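Local coordinates for protein LEC-6 (Caenorhabditis elegans, PDB 3VV1) that binds galactose-containing glycans as a galectin, preferring fucose-containing saccharides such as the galactose-fucose unit bound here, at residues 25-30 / 47-52; 61-66 / 112-117; 85-90 / 134-139; 121-124 / 129-132. All blocks are in the same frame, centred on the assembly; numbering follows the deposited sequence.

In the fold
The four contacts sample the two-sheet sandwich of the galectin fold from its outermost strand within the chain to the sugar pocket. Contacts 1, 2 and 4 share the sheet containing strands 46-54, 110-117 and 120-125. Strand 110-117 joins 1 to 2 through Leu-50 N and Leu-112 O, 2.8 Å apart, and 2 to 4 through Ser-122 N and Val-115 O, also 2.8 Å. Contact 2 lies in the core between the sheets, its centre about 11 Å from that of contact 3, to which Ser-116 OG connects through Ser-139 OG at 3.0 Å. Contact 3 holds Asn-87 against galactose; contact 1 lies across the chain's centre from it, about 22 Å between centres.

Contact 1: residues 25-30 / 47-52; sequences RNEFFN and RLRLVL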
loop_
_atom_site.group_PDB
_atom_site.type_symbol
_atom_site.label_atom_id
_atom_site.label_comp_id
_atom_site.label_asym_id
_atom_site.label_seq_id
_atom_site.Cartn_x
_atom_site.Cartn_y
_atom_site.Cartn_z
ATOM N N ARG A 25 -4.014 -4.688 -1.860
ATOM C CA ARG A 25 -3.214 -5.922 -1.723
ATOM C C ARG A 25 -1.728 -5.642 -1.554
ATOM O O ARG A 25 -0.908 -6.584 -1.488
ATOM C CB ARG A 25 -3.544 -6.935 -2.861
ATOM C CG ARG A 25 -5.053 -7.288 -2.851
ATOM C CD ARG A 25 -5.431 -8.484 -3.728
ATOM N NE ARG A 25 -4.466 -9.550 -3.550
ATOM C CZ ARG A 25 -4.617 -10.558 -2.701
ATOM N NH1 ARG A 25 -5.731 -10.637 -1.976
ATOM N NH2 ARG A 25 -3.656 -11.487 -2.609
ATOM N N ASN A 26 -1.362 -4.354 -1.418
ATOM C CA ASN A 26 0.063 -3.949 -1.269
ATOM C C ASN A 26 0.964 -4.572 -2.333
ATOM O O ASN A 26 2.083 -5.015 -2.058
ATOM C CB ASN A 26 0.599 -4.183 0.175
ATOM C CG ASN A 26 1.267 -2.938 0.737
ATOM O OD1 ASN A 26 1.089 -1.882 0.182
ATOM N ND2 ASN A 26 2.031 -3.056 1.820
ATOM N N GLU A 27 0.440 -4.627 -3.542
ATOM C CA GLU A 27 1.173 -5.212 -4.640
ATOM C C GLU A 27 0.999 -4.427 -5.915
ATOM O O GLU A 27 -0.127 -3.950 -6.214
ATOM C CB GLU A 27 0.730 -6.642 -4.865
ATOM C CG GLU A 27 1.514 -7.375 -5.911
ATOM C CD GLU A 27 1.180 -8.846 -5.835
ATOM O OE1 GLU A 27 -0.048 -9.178 -5.575
ATOM O OE2 GLU A 27 2.169 -9.636 -5.987
ATOM N N PHE A 28 2.095 -4.321 -6.678
ATOM C CA PHE A 28 2.085 -3.540 -7.938
ATOM C C PHE A 28 2.715 -4.341 -9.058
ATOM O O PHE A 28 3.630 -5.131 -8.831
ATOM C CB PHE A 28 2.840 -2.226 -7.730
ATOM C CG PHE A 28 2.243 -1.396 -6.630
ATOM C CD1 PHE A 28 1.117 -0.561 -6.879
ATOM C CD2 PHE A 28 2.803 -1.424 -5.326
ATOM C CE1 PHE A 28 0.567 0.238 -5.858
ATOM C CE2 PHE A 28 2.227 -0.597 -4.313
ATOM C CZ PHE A 28 1.092 0.186 -4.588
ATOM N N PHE A 29 2.170 -4.158 -10.241
ATOM C CA PHE A 29 2.635 -4.884 -11.438
ATOM C C PHE A 29 3.279 -3.933 -12.452
ATOM O O PHE A 29 2.836 -2.800 -12.618
ATOM C CB PHE A 29 1.473 -5.694 -12.048
ATOM C CG PHE A 29 0.987 -6.755 -11.106
ATOM C CD1 PHE A 29 0.026 -6.453 -10.117
ATOM C CD2 PHE A 29 1.532 -8.042 -11.163
ATOM C CE1 PHE A 29 -0.365 -7.419 -9.216
ATOM C CE2 PHE A 29 1.141 -9.011 -10.255
ATOM C CZ PHE A 29 0.189 -8.695 -9.287
ATOM N N ASN A 30 4.328 -4.437 -13.111
ATOM C CA ASN A 30 5.044 -3.652 -14.136
ATOM C C ASN A 30 5.409 -2.222 -13.710
ATOM O O ASN A 30 5.167 -1.285 -14.447
ATOM C CB ASN A 30 4.256 -3.646 -15.466
ATOM C CG ASN A 30 4.243 -5.014 -16.119
ATOM O OD1 ASN A 30 3.169 -5.552 -16.516
ATOM N ND2 ASN A 30 5.379 -5.550 -16.282
ATOM N N ARG A 47 7.998 -8.764 4.655
ATOM C CA ARG A 47 8.442 -9.548 3.537
ATOM C C ARG A 47 8.272 -8.720 2.270
ATOM O O ARG A 47 7.160 -8.274 2.006
ATOM C CB ARG A 47 7.642 -10.863 3.414
ATOM C CG ARG A 47 7.991 -11.693 2.185
ATOM C CD ARG A 47 7.198 -12.993 2.106
ATOM N NE ARG A 47 7.414 -13.824 3.278
ATOM C CZ ARG A 47 8.227 -14.878 3.273
ATOM N NH1 ARG A 47 8.878 -15.238 2.128
ATOM N NH2 ARG A 47 8.386 -15.536 4.395
ATOM N N LEU A 48 9.301 -8.674 1.429
ATOM C CA LEU A 48 9.217 -8.060 0.127
ATOM C C LEU A 48 9.381 -9.196 -0.903
ATOM O O LEU A 48 10.386 -9.911 -0.846
ATOM C CB LEU A 48 10.407 -7.076 -0.040
ATOM C CG LEU A 48 10.623 -6.571 -1.502
ATOM C CD1 LEU A 48 9.413 -5.738 -1.983
ATOM C CD2 LEU A 48 11.927 -5.714 -1.511
ATOM N N ARG A 49 8.415 -9.357 -1.809
ATOM C CA ARG A 49 8.457 -10.372 -2.843
ATOM C C ARG A 49 8.501 -9.663 -4.183
ATOM O O ARG A 49 7.583 -8.843 -4.491
ATOM C CB ARG A 49 7.244 -11.291 -2.780
ATOM C CG ARG A 49 7.277 -12.320 -3.916
ATOM C CD ARG A 49 6.358 -13.548 -3.681
ATOM N NE ARG A 49 5.060 -13.099 -3.214
ATOM C CZ ARG A 49 4.167 -12.471 -3.989
ATOM N NH1 ARG A 49 4.454 -12.264 -5.274
ATOM N NH2 ARG A 49 3.019 -12.043 -3.484
ATOM N N LEU A 50 9.514 -10.001 -4.999
ATOM C CA LEU A 50 9.672 -9.415 -6.329
ATOM C C LEU A 50 9.643 -10.512 -7.342
ATOM O O LEU A 50 10.257 -11.570 -7.100
ATOM C CB LEU A 50 11.045 -8.748 -6.382
ATOM C CG LEU A 50 11.234 -7.595 -5.407
ATOM C CD1 LEU A 50 12.705 -7.190 -5.467
ATOM C CD2 LEU A 50 10.352 -6.413 -5.776
ATOM N N VAL A 51 8.954 -10.300 -8.464
ATOM C CA VAL A 51 9.141 -11.272 -9.579
ATOM C C VAL A 51 9.909 -10.452 -10.596
ATOM O O VAL A 51 9.445 -9.351 -10.984
ATOM C CB VAL A 51 7.794 -11.737 -10.143
ATOM C CG1 VAL A 51 8.038 -12.616 -11.407
ATOM C CG2 VAL A 51 7.067 -12.562 -9.063
ATOM N N LEU A 52 11.071 -10.953 -10.963
ATOM C CA LEU A 52 12.054 -10.163 -11.732
ATOM C C LEU A 52 12.612 -10.935 -12.902
ATOM O O LEU A 52 12.634 -12.159 -12.917
ATOM C CB LEU A 52 13.272 -9.810 -10.826
ATOM C CG LEU A 52 13.174 -9.199 -9.483
ATOM C CD1 LEU A 52 14.516 -9.204 -8.804
ATOM C CD2 LEU A 52 12.659 -7.759 -9.736
HETATM O O HOH W 1 5.329 -9.741 -6.314
#
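Glu-27 and Arg-49 meet across an intervening strand, the only pair of side chains to touch between 25-30 and 47-52. At the start of the second segment, Arg-47 forms a salt bridge with Glu-113 of strand 110-117. Leu-48 turns to the other face of the sheet, where Leu-48, Leu-50 and Leu-52 line up against Leu-65, Ile-63 and Phe-61 of the opposing sheet. Arg-49, between the first two leucines, sends its side chain out on the face of Arg-47. Its CG stands opposite the backbone N (chi1 178°), and a bend at chi3 (46°) swings the guanidinium toward Glu-27. The extended glutamate brings a single oxygen to the guanidinium edge: Glu-27 OE2 forms a salt bridge with Arg-49 NH1, 3.6 Å away and near the guanidinium plane. OE2 is also 3.6 Å from NH2 of Arg-49, so it faces both terminal nitrogens evenly. The two planar groups are turned 71° apart, which leaves the pair far from a two-pronged carboxylate-guanidinium bridge.

In the galectin sandwich this is a second-neighbour contact: strand 151-159 runs between strand 27-29, outermost in this chain, and strand 46-54, and the CA atoms of Glu-27 and Arg-49 are 9.1 Å apart. Asn-26, just before strand 27-29, bonds to Phe-24 O of the second subunit. Water 1 adds a second bridge, donating to Glu-27 OE2 at 3.2 Å. It also donates to Arg-49 O at 3.0 Å, thereby tying the carboxylate to the backbone of strand 46-54 just ahead of Leu-50.

Contact 2: residues 61-66 / 112-117; sequences FHINLR and LEFVSN
Ile-63 is the hub of this contact, touching both Leu-112 and Phe-114 from the opposite sheet. Its CB points at the other strand and comes within 4.2 Å of CZ of Phe-114, approaching the ring obliquely. The CG2 branch leaves on the same side, lying 4.3 Å from Phe-114 CZ. The other branch, CG1, is set beside the backbone N (chi1 -71°) and runs past the end of the phenylalanine ring toward Leu-112. Here it also passes 3.8 Å from Leu-50 CD1, on a strand that pairs with 110-117. At the end of this branch, Ile-63 CD1 meets Leu-112 CD2 at 3.8 Å, the two side chains reaching toward each other tip to tip. The same methyl abuts Phe-61 within its own strand, arriving in the plane of that ring with CD1 of Ile-63 3.8 Å from CE1 of Phe-61.

These are the facing layers of the galectin beta-sandwich: 60-66 belongs to the sheet that carries the sugar pocket, 110-117 to the other, and the contact is purely apolar and buried between them. Asn-64, on the reverse side of strand 60-66, hydrogen-bonds ND1 of His-74, while Phe-61 O accepts from ND2 of Asn-76, so the strand behind this core contact is wired to two pocket residues. The side chain of Ile-63 is about 11 Å from the bound galactose. Further along, Leu-65 also points toward strand 110-117 but stays farther off, its CD1 4.8 Å from Phe-114 CD2. Phe-75 meets the Phe-114 ring edge-to-face.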
loop_
_atom_site.group_PDB
_atom_site.type_symbol
_atom_site.label_atom_id
_atom_site.label_comp_id
_atom_site.label_asym_id
_atom_site.label_seq_id
_atom_site.Cartn_x
_atom_site.Cartn_y
_atom_site.Cartn_z
ATOM N N PHE A 61 22.355 -5.393 -11.456
ATOM C CA PHE A 61 21.167 -4.724 -10.982
ATOM C C PHE A 61 21.237 -4.780 -9.476
ATOM O O PHE A 61 21.951 -5.615 -8.872
ATOM C CB PHE A 61 19.835 -5.354 -11.517
ATOM C CG PHE A 61 19.494 -6.731 -10.955
ATOM C CD1 PHE A 61 18.789 -6.871 -9.770
ATOM C CD2 PHE A 61 19.826 -7.882 -11.693
ATOM C CE1 PHE A 61 18.423 -8.141 -9.308
ATOM C CE2 PHE A 61 19.500 -9.173 -11.212
ATOM C CZ PHE A 61 18.783 -9.288 -10.017
ATOM N N HIS A 62 20.487 -3.907 -8.834
ATOM C CA HIS A 62 20.460 -3.991 -7.357
ATOM C C HIS A 62 19.118 -3.629 -6.798
ATOM O O HIS A 62 18.309 -2.958 -7.453
ATOM C CB HIS A 62 21.590 -3.139 -6.707
ATOM C CG HIS A 62 21.480 -1.691 -6.983
ATOM N ND1 HIS A 62 22.122 -1.085 -8.023
ATOM C CD2 HIS A 62 20.741 -0.700 -6.353
ATOM C CE1 HIS A 62 21.857 0.221 -7.997
ATOM N NE2 HIS A 62 21.001 0.460 -6.995
ATOM N N ILE A 63 18.896 -4.098 -5.547
ATOM C CA ILE A 63 17.762 -3.663 -4.727
ATOM C C ILE A 63 18.373 -2.997 -3.512
ATOM O O ILE A 63 19.232 -3.590 -2.868
ATOM C CB ILE A 63 16.923 -4.874 -4.290
ATOM C CG1 ILE A 63 16.132 -5.522 -5.444
ATOM C CG2 ILE A 63 15.917 -4.414 -3.256
ATOM C CD1 ILE A 63 16.835 -6.521 -6.259
ATOM N N ASN A 64 17.950 -1.775 -3.215
ATOM C CA ASN A 64 18.335 -1.080 -1.936
ATOM C C ASN A 64 17.154 -0.974 -0.998
ATOM O O ASN A 64 16.076 -0.531 -1.429
ATOM C CB ASN A 64 18.842 0.332 -2.197
ATOM C CG ASN A 64 20.198 0.358 -2.865
ATOM O OD1 ASN A 64 21.013 -0.549 -2.684
ATOM N ND2 ASN A 64 20.422 1.369 -3.684
ATOM N N LEU A 65 17.354 -1.371 0.266
ATOM C CA LEU A 65 16.367 -1.091 1.331
ATOM C C LEU A 65 16.978 0.071 2.099
ATOM O O LEU A 65 18.034 -0.110 2.749
ATOM C CB LEU A 65 16.179 -2.330 2.217
ATOM C CG LEU A 65 15.856 -3.642 1.510
ATOM C CD1 LEU A 65 15.742 -4.806 2.513
ATOM C CD2 LEU A 65 14.599 -3.537 0.639
ATOM N N ARG A 66 16.415 1.256 1.932
ATOM C CA ARG A 66 17.081 2.520 2.362
ATOM C C ARG A 66 16.296 3.121 3.522
ATOM O O ARG A 66 15.049 3.165 3.462
ATOM C CB ARG A 66 17.031 3.624 1.257
ATOM C CG ARG A 66 17.772 3.212 0.030
ATOM C CD ARG A 66 17.736 4.365 -0.958
ATOM N NE ARG A 66 18.798 5.152 -0.482
ATOM C CZ ARG A 66 19.944 5.407 -1.122
ATOM N NH1 ARG A 66 20.221 4.966 -2.342
ATOM N NH2 ARG A 66 20.812 6.106 -0.481
ATOM N N LEU A 112 12.100 -13.366 -6.032
ATOM C CA LEU A 112 13.150 -12.982 -5.018
ATOM C C LEU A 112 12.462 -12.383 -3.839
ATOM O O LEU A 112 11.647 -11.458 -3.975
ATOM C CB LEU A 112 14.109 -11.958 -5.664
ATOM C CG LEU A 112 15.136 -11.289 -4.735
ATOM C CD1 LEU A 112 16.094 -12.376 -4.270
ATOM C CD2 LEU A 112 15.898 -10.156 -5.511
ATOM N N GLU A 113 12.717 -12.972 -2.681
ATOM C CA GLU A 113 12.044 -12.467 -1.463
ATOM C C GLU A 113 13.056 -12.099 -0.409
ATOM O O GLU A 113 14.050 -12.793 -0.224
ATOM C CB GLU A 113 11.100 -13.528 -0.927
ATOM C CG GLU A 113 10.062 -13.908 -1.938
ATOM C CD GLU A 113 9.247 -15.071 -1.425
ATOM O OE1 GLU A 113 8.252 -14.821 -0.651
ATOM O OE2 GLU A 113 9.630 -16.266 -1.730
ATOM N N PHE A 114 12.764 -11.024 0.316
ATOM C CA PHE A 114 13.546 -10.608 1.472
ATOM C C PHE A 114 12.572 -10.666 2.674
ATOM O O PHE A 114 11.427 -10.203 2.589
ATOM C CB PHE A 114 13.970 -9.144 1.299
ATOM C CG PHE A 114 14.868 -8.900 0.082
ATOM C CD1 PHE A 114 14.315 -8.741 -1.193
ATOM C CD2 PHE A 114 16.274 -8.943 0.210
ATOM C CE1 PHE A 114 15.158 -8.579 -2.343
ATOM C CE2 PHE A 114 17.115 -8.719 -0.909
ATOM C CZ PHE A 114 16.541 -8.539 -2.182
ATOM N N VAL A 115 13.071 -11.161 3.796
ATOM C CA VAL A 115 12.227 -11.285 5.015
ATOM C C VAL A 115 13.063 -10.741 6.155
ATOM O O VAL A 115 14.190 -11.217 6.387
ATOM C CB VAL A 115 11.828 -12.730 5.347
ATOM C CG1 VAL A 115 10.822 -12.725 6.547
ATOM C CG2 VAL A 115 11.206 -13.371 4.112
ATOM N N SER A 116 12.556 -9.748 6.881
ATOM C CA SER A 116 13.359 -9.093 7.926
ATOM C C SER A 116 12.820 -9.330 9.297
ATOM O O SER A 116 11.678 -8.978 9.584
ATOM C CB SER A 116 13.290 -7.584 7.718
ATOM O OG SER A 116 14.075 -6.973 8.718
ATOM N N ASN A 117 13.638 -9.903 10.157
ATOM C CA ASN A 117 13.229 -10.136 11.541
ATOM C C ASN A 117 14.426 -10.356 12.427
ATOM O O ASN A 117 15.382 -11.081 12.002
ATOM C CB ASN A 117 12.368 -11.340 11.660
ATOM C CG ASN A 117 11.333 -11.188 12.780
ATOM O OD1 ASN A 117 11.470 -10.415 13.772
ATOM N ND2 ASN A 117 10.243 -11.884 12.564
#

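Contact 3: residues 85-90 / 134-139; sequences VNNSTS and VERTPS. With GAL (beta-D-galactopyranose), chain C.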
loop_
_atom_site.group_PDB
_atom_site.type_symbol
_atom_site.label_atom_id
_atom_site.label_comp_id
_atom_site.label_asym_id
_atom_site.label_seq_id
_atom_site.Cartn_x
_atom_site.Cartn_y
_atom_site.Cartn_z
ATOM N N VAL A 85 26.723 -9.359 -4.407
ATOM C CA VAL A 85 27.432 -8.642 -3.337
ATOM C C VAL A 85 26.372 -7.992 -2.470
ATOM O O VAL A 85 25.529 -7.269 -3.010
ATOM C CB VAL A 85 28.370 -7.569 -3.894
ATOM C CG1 VAL A 85 28.945 -6.722 -2.743
ATOM C CG2 VAL A 85 29.501 -8.287 -4.658
ATOM N N ASN A 86 26.360 -8.272 -1.172
ATOM C CA ASN A 86 25.514 -7.540 -0.253
ATOM C C ASN A 86 26.361 -6.580 0.570
ATOM O O ASN A 86 27.481 -6.886 0.979
ATOM C CB ASN A 86 24.880 -8.509 0.745
ATOM C CG ASN A 86 23.782 -9.363 0.125
ATOM O OD1 ASN A 86 23.173 -8.969 -0.856
ATOM N ND2 ASN A 86 23.483 -10.503 0.743
ATOM N N ASN A 87 25.844 -5.382 0.756
ATOM C CA ASN A 87 26.534 -4.444 1.637
ATOM C C ASN A 87 25.531 -3.447 2.169
ATOM O O ASN A 87 24.304 -3.594 1.995
ATOM C CB ASN A 87 27.652 -3.684 0.848
ATOM C CG ASN A 87 28.803 -3.201 1.709
ATOM O OD1 ASN A 87 28.689 -3.186 2.924
ATOM N ND2 ASN A 87 29.889 -2.772 1.085
ATOM N N SER A 88 26.045 -2.447 2.861
ATOM C CA SER A 88 25.199 -1.438 3.505
ATOM C C SER A 88 26.061 -0.204 3.703
ATOM O O SER A 88 27.310 -0.274 3.566
ATOM C CB SER A 88 24.817 -1.928 4.921
ATOM O OG SER A 88 25.977 -2.322 5.698
ATOM N N THR A 89 25.417 0.912 4.035
ATOM C CA THR A 89 26.168 2.091 4.394
ATOM C C THR A 89 25.861 2.542 5.820
ATOM O O THR A 89 24.783 2.264 6.372
ATOM C CB THR A 89 25.925 3.297 3.455
ATOM O OG1 THR A 89 24.599 3.822 3.598
ATOM C CG2 THR A 89 26.200 2.933 1.993
ATOM N N SER A 90 26.830 3.199 6.436
ATOM C CA SER A 90 26.587 3.865 7.704
ATOM C C SER A 90 27.257 5.198 7.638
ATOM O O SER A 90 28.440 5.261 7.318
ATOM C CB SER A 90 27.190 3.022 8.875
ATOM O OG SER A 90 27.011 3.677 10.130
ATOM N N VAL A 134 23.062 -10.061 7.987
ATOM C CA VAL A 134 22.871 -9.564 9.355
ATOM C C VAL A 134 22.952 -8.042 9.288
ATOM O O VAL A 134 24.048 -7.487 8.969
ATOM C CB VAL A 134 23.960 -10.155 10.278
ATOM C CG1 VAL A 134 23.893 -9.496 11.658
ATOM C CG2 VAL A 134 23.836 -11.685 10.386
ATOM N N GLU A 135 21.843 -7.357 9.526
ATOM C CA GLU A 135 21.827 -5.902 9.303
ATOM C C GLU A 135 22.776 -5.176 10.300
ATOM O O GLU A 135 23.071 -5.653 11.428
ATOM C CB GLU A 135 20.388 -5.319 9.365
ATOM C CG GLU A 135 19.827 -5.289 10.794
ATOM C CD GLU A 135 18.327 -5.077 10.821
ATOM O OE1 GLU A 135 17.628 -5.586 9.929
ATOM O OE2 GLU A 135 17.837 -4.429 11.780
ATOM N N ARG A 136 23.298 -4.056 9.832
ATOM C CA ARG A 136 24.262 -3.270 10.590
ATOM C C ARG A 136 23.680 -1.955 11.106
ATOM O O ARG A 136 24.318 -1.268 11.897
ATOM C CB ARG A 136 25.469 -3.020 9.653
ATOM C CG ARG A 136 26.276 -4.254 9.312
ATOM C CD ARG A 136 26.249 -4.506 7.846
ATOM N NE ARG A 136 27.030 -5.666 7.484
ATOM C CZ ARG A 136 27.746 -5.716 6.348
ATOM N NH1 ARG A 136 27.740 -4.636 5.573
ATOM N NH2 ARG A 136 28.449 -6.819 6.010
ATOM N N THR A 137 22.453 -1.639 10.659
ATOM C CA THR A 137 21.666 -0.428 11.012
ATOM C C THR A 137 20.208 -0.932 11.087
ATOM O O THR A 137 19.871 -1.833 10.330
ATOM C CB THR A 137 21.841 0.631 9.893
ATOM O OG1 THR A 137 23.238 1.008 9.874
ATOM C CG2 THR A 137 21.071 1.840 10.244
ATOM N N PRO A 138 19.353 -0.365 11.994
ATOM C CA PRO A 138 18.036 -0.963 12.155
ATOM C C PRO A 138 17.160 -0.870 10.907
ATOM O O PRO A 138 16.938 0.237 10.325
ATOM C CB PRO A 138 17.402 -0.150 13.303
ATOM C CG PRO A 138 18.596 0.227 14.131
ATOM C CD PRO A 138 19.649 0.577 13.085
ATOM N N SER A 139 16.611 -2.005 10.514
ATOM C CA SER A 139 15.681 -2.043 9.375
ATOM C C SER A 139 14.315 -1.443 9.696
ATOM O O SER A 139 13.546 -1.136 8.770
ATOM C CB SER A 139 15.528 -3.446 8.819
ATOM O OG SER A 139 15.146 -4.356 9.848
HETATM C C1 GAL C . 31.045 -0.967 -5.311
HETATM C C2 GAL C . 29.982 -0.565 -6.379
HETATM C C3 GAL C . 28.771 -0.024 -5.716
HETATM C C4 GAL C . 28.274 -1.027 -4.664
HETATM C C5 GAL C . 29.435 -1.363 -3.714
HETATM C C6 GAL C . 28.993 -2.359 -2.616
HETATM O O2 GAL C . 30.549 0.420 -7.213
HETATM O O3 GAL C . 27.713 0.139 -6.701
HETATM O O4 GAL C . 27.787 -2.223 -5.316
HETATM O O5 GAL C . 30.483 -1.930 -4.417
HETATM O O6 GAL C . 30.119 -2.638 -1.763
HETATM O O HOH W 2 24.408 -0.126 7.807
HETATM O O HOH W 3 24.454 3.260 10.976
#
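Asn-87 and Ser-88 share one nitrogen of Arg-136, and the first of them also holds the sugar. The amide of Asn-87 is split between two tasks. Its ND2 donates to O6 of the galactose at 2.9 Å, almost straight at 173°, while its OD1 accepts from Arg-136 NH1 at 3.2 Å. The guanidinium stands nearly perpendicular to the amide, 89° between planes, with OD1 in the guanidinium plane at its edge. Since the arginine donates to OD1, the amide is held with its nitrogen toward the sugar; ND2 also bonds to Gln-95 O.

This is the carbohydrate pocket of a galectin, on strand 83-90 of the sugar-binding sheet: His-74, Arg-78 and Glu-97 hydrogen-bond the same galactose, and fucose is about 7 Å from the Asn-87 side chain. Arg-136, from the loop after strand 128-134, thus acts in the second shell, and its NH2 is in turn anchored on Ser-96 O.

Ser-88 comes next. With chi1 at 52° its OG sits between the backbone N and the carbonyl carbon and accepts from Arg-136 NH1 at 2.9 Å, near the guanidinium plane; OG also bonds to Gln-95 OE1. Beyond it, the two segments are joined by water. Water 2 donates to Thr-89 O at 2.8 Å and accepts from Thr-137 OG1 at 2.6 Å. Ser-90 OG lies 2.7 Å from water 3, which donates to the same Thr-137 OG1 at 2.8 Å, leaving that hydroxyl hydrogen-bonded to both waters.

Contact 4: residues 121-124 / 129-132; sequences ISIF and HFAD
Asp-132 OD1 is gripped from both faces of its carboxylate. Ser-122 OG, on the neighbouring strand, donates to it at 2.9 Å, and His-129 NE2 of its own strand donates at 2.8 Å from the opposite face. The histidine bond is nearly straight, 171° at the hydrogen, and lies in the imidazole plane. Two donors on one oxygen, one on each face, should restrain the carboxylate's rotation, and the negative charge would probably favour a protonated His-129.

With chi1 at -177° the imidazole swings away from its own backbone N and lies flat above the backbone of the pair: Ile-123 O and Ala-131 N lie beneath one of its faces, toward the rim. Its edge is directed at the face of Phe-124 in a T-shaped stack, centroids of the Phe-124 and His-129 rings 5.4 Å apart and planes at 81°.

Strands 120-125 and 128-134 form an antiparallel beta hairpin at one side of the six-stranded sheet of the galectin sandwich, and a classic beta bulge interrupts it. Phe-130 and Ala-131 both face Ile-123, whose carbonyl O accepts from Phe-130 N at 2.8 Å and from Ala-131 N at 3.2 Å. Ile-123 N donates to Ala-131 O at 2.8 Å, completing the hydrogen-bonded pair.

On the other side from the Ser-122 and Asp-132 pair, the side chains of Ile-123 and Phe-130 run alongside one another in the same direction. CG2 of Ile-123 meets the edge of the Phe-130 ring, 4.1 Å from CD2, and both side chains also pack on Phe-75 of the sugar-binding sheet.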
loop_
_atom_site.group_PDB
_atom_site.type_symbol
_atom_site.label_atom_id
_atom_site.label_comp_id
_atom_site.label_asym_id
_atom_site.label_seq_id
_atom_site.Cartn_x
_atom_site.Cartn_y
_atom_site.Cartn_z
ATOM N N ILE A 121 18.134 -10.249 7.670
ATOM C CA ILE A 121 17.293 -10.213 6.472
ATOM C C ILE A 121 17.638 -11.499 5.711
ATOM O O ILE A 121 18.757 -11.657 5.220
ATOM C CB ILE A 121 17.557 -8.930 5.646
ATOM C CG1 ILE A 121 17.209 -7.691 6.528
ATOM C CG2 ILE A 121 16.720 -9.008 4.327
ATOM C CD1 ILE A 121 17.641 -6.372 5.917
ATOM N N SER A 122 16.650 -12.388 5.600
ATOM C CA SER A 122 16.805 -13.710 4.953
ATOM C C SER A 122 16.360 -13.478 3.491
ATOM O O SER A 122 15.371 -12.780 3.209
ATOM C CB SER A 122 15.881 -14.762 5.608
ATOM O OG SER A 122 16.397 -14.994 6.910
ATOM N N ILE A 123 17.064 -14.094 2.553
ATOM C CA ILE A 123 16.852 -13.856 1.114
ATOM C C ILE A 123 16.592 -15.203 0.456
ATOM O O ILE A 123 17.372 -16.133 0.678
ATOM C CB ILE A 123 18.087 -13.178 0.487
ATOM C CG1 ILE A 123 18.462 -11.889 1.266
ATOM C CG2 ILE A 123 17.796 -12.842 -0.991
ATOM C CD1 ILE A 123 19.853 -11.417 0.860
ATOM N N PHE A 124 15.488 -15.294 -0.324
ATOM C CA PHE A 124 15.093 -16.522 -1.009
ATOM C C PHE A 124 14.980 -16.297 -2.483
ATOM O O PHE A 124 14.540 -15.249 -2.910
ATOM C CB PHE A 124 13.712 -16.973 -0.457
ATOM C CG PHE A 124 13.725 -17.198 1.040
ATOM C CD1 PHE A 124 13.683 -16.087 1.907
ATOM C CD2 PHE A 124 13.879 -18.481 1.569
ATOM C CE1 PHE A 124 13.730 -16.283 3.295
ATOM C CE2 PHE A 124 13.946 -18.695 2.990
ATOM C CZ PHE A 124 13.857 -17.566 3.811
ATOM N N HIS A 129 16.097 -20.930 0.280
ATOM C CA HIS A 129 16.963 -19.991 0.978
ATOM C C HIS A 129 18.252 -19.774 0.205
ATOM O O HIS A 129 18.911 -20.733 -0.213
ATOM C CB HIS A 129 17.288 -20.502 2.377
ATOM C CG HIS A 129 18.113 -19.547 3.172
ATOM N ND1 HIS A 129 19.494 -19.617 3.248
ATOM C CD2 HIS A 129 17.725 -18.446 3.933
ATOM C CE1 HIS A 129 19.921 -18.587 4.024
ATOM N NE2 HIS A 129 18.853 -17.893 4.453
ATOM N N PHE A 130 18.599 -18.511 0.010
ATOM C CA PHE A 130 19.821 -18.141 -0.733
ATOM C C PHE A 130 20.893 -17.604 0.221
ATOM O O PHE A 130 22.056 -18.064 0.183
ATOM C CB PHE A 130 19.468 -17.102 -1.811
ATOM C CG PHE A 130 20.683 -16.493 -2.440
ATOM C CD1 PHE A 130 21.549 -17.268 -3.234
ATOM C CD2 PHE A 130 20.982 -15.166 -2.212
ATOM C CE1 PHE A 130 22.682 -16.699 -3.782
ATOM C CE2 PHE A 130 22.165 -14.618 -2.706
ATOM C CZ PHE A 130 22.995 -15.393 -3.527
ATOM N N ALA A 131 20.542 -16.614 1.054
ATOM C CA ALA A 131 21.562 -16.063 1.959
ATOM C C ALA A 131 20.873 -15.315 3.076
ATOM O O ALA A 131 19.767 -14.828 2.899
ATOM C CB ALA A 131 22.463 -15.062 1.206
ATOM N N ASP A 132 21.552 -15.206 4.200
ATOM C CA ASP A 132 21.192 -14.260 5.237
ATOM C C ASP A 132 22.106 -13.039 5.195
ATOM O O ASP A 132 23.324 -13.139 4.832
ATOM C CB ASP A 132 21.363 -14.906 6.597
ATOM C CG ASP A 132 20.153 -15.742 7.009
ATOM O OD1 ASP A 132 19.128 -15.821 6.308
ATOM O OD2 ASP A 132 20.247 -16.324 8.120
#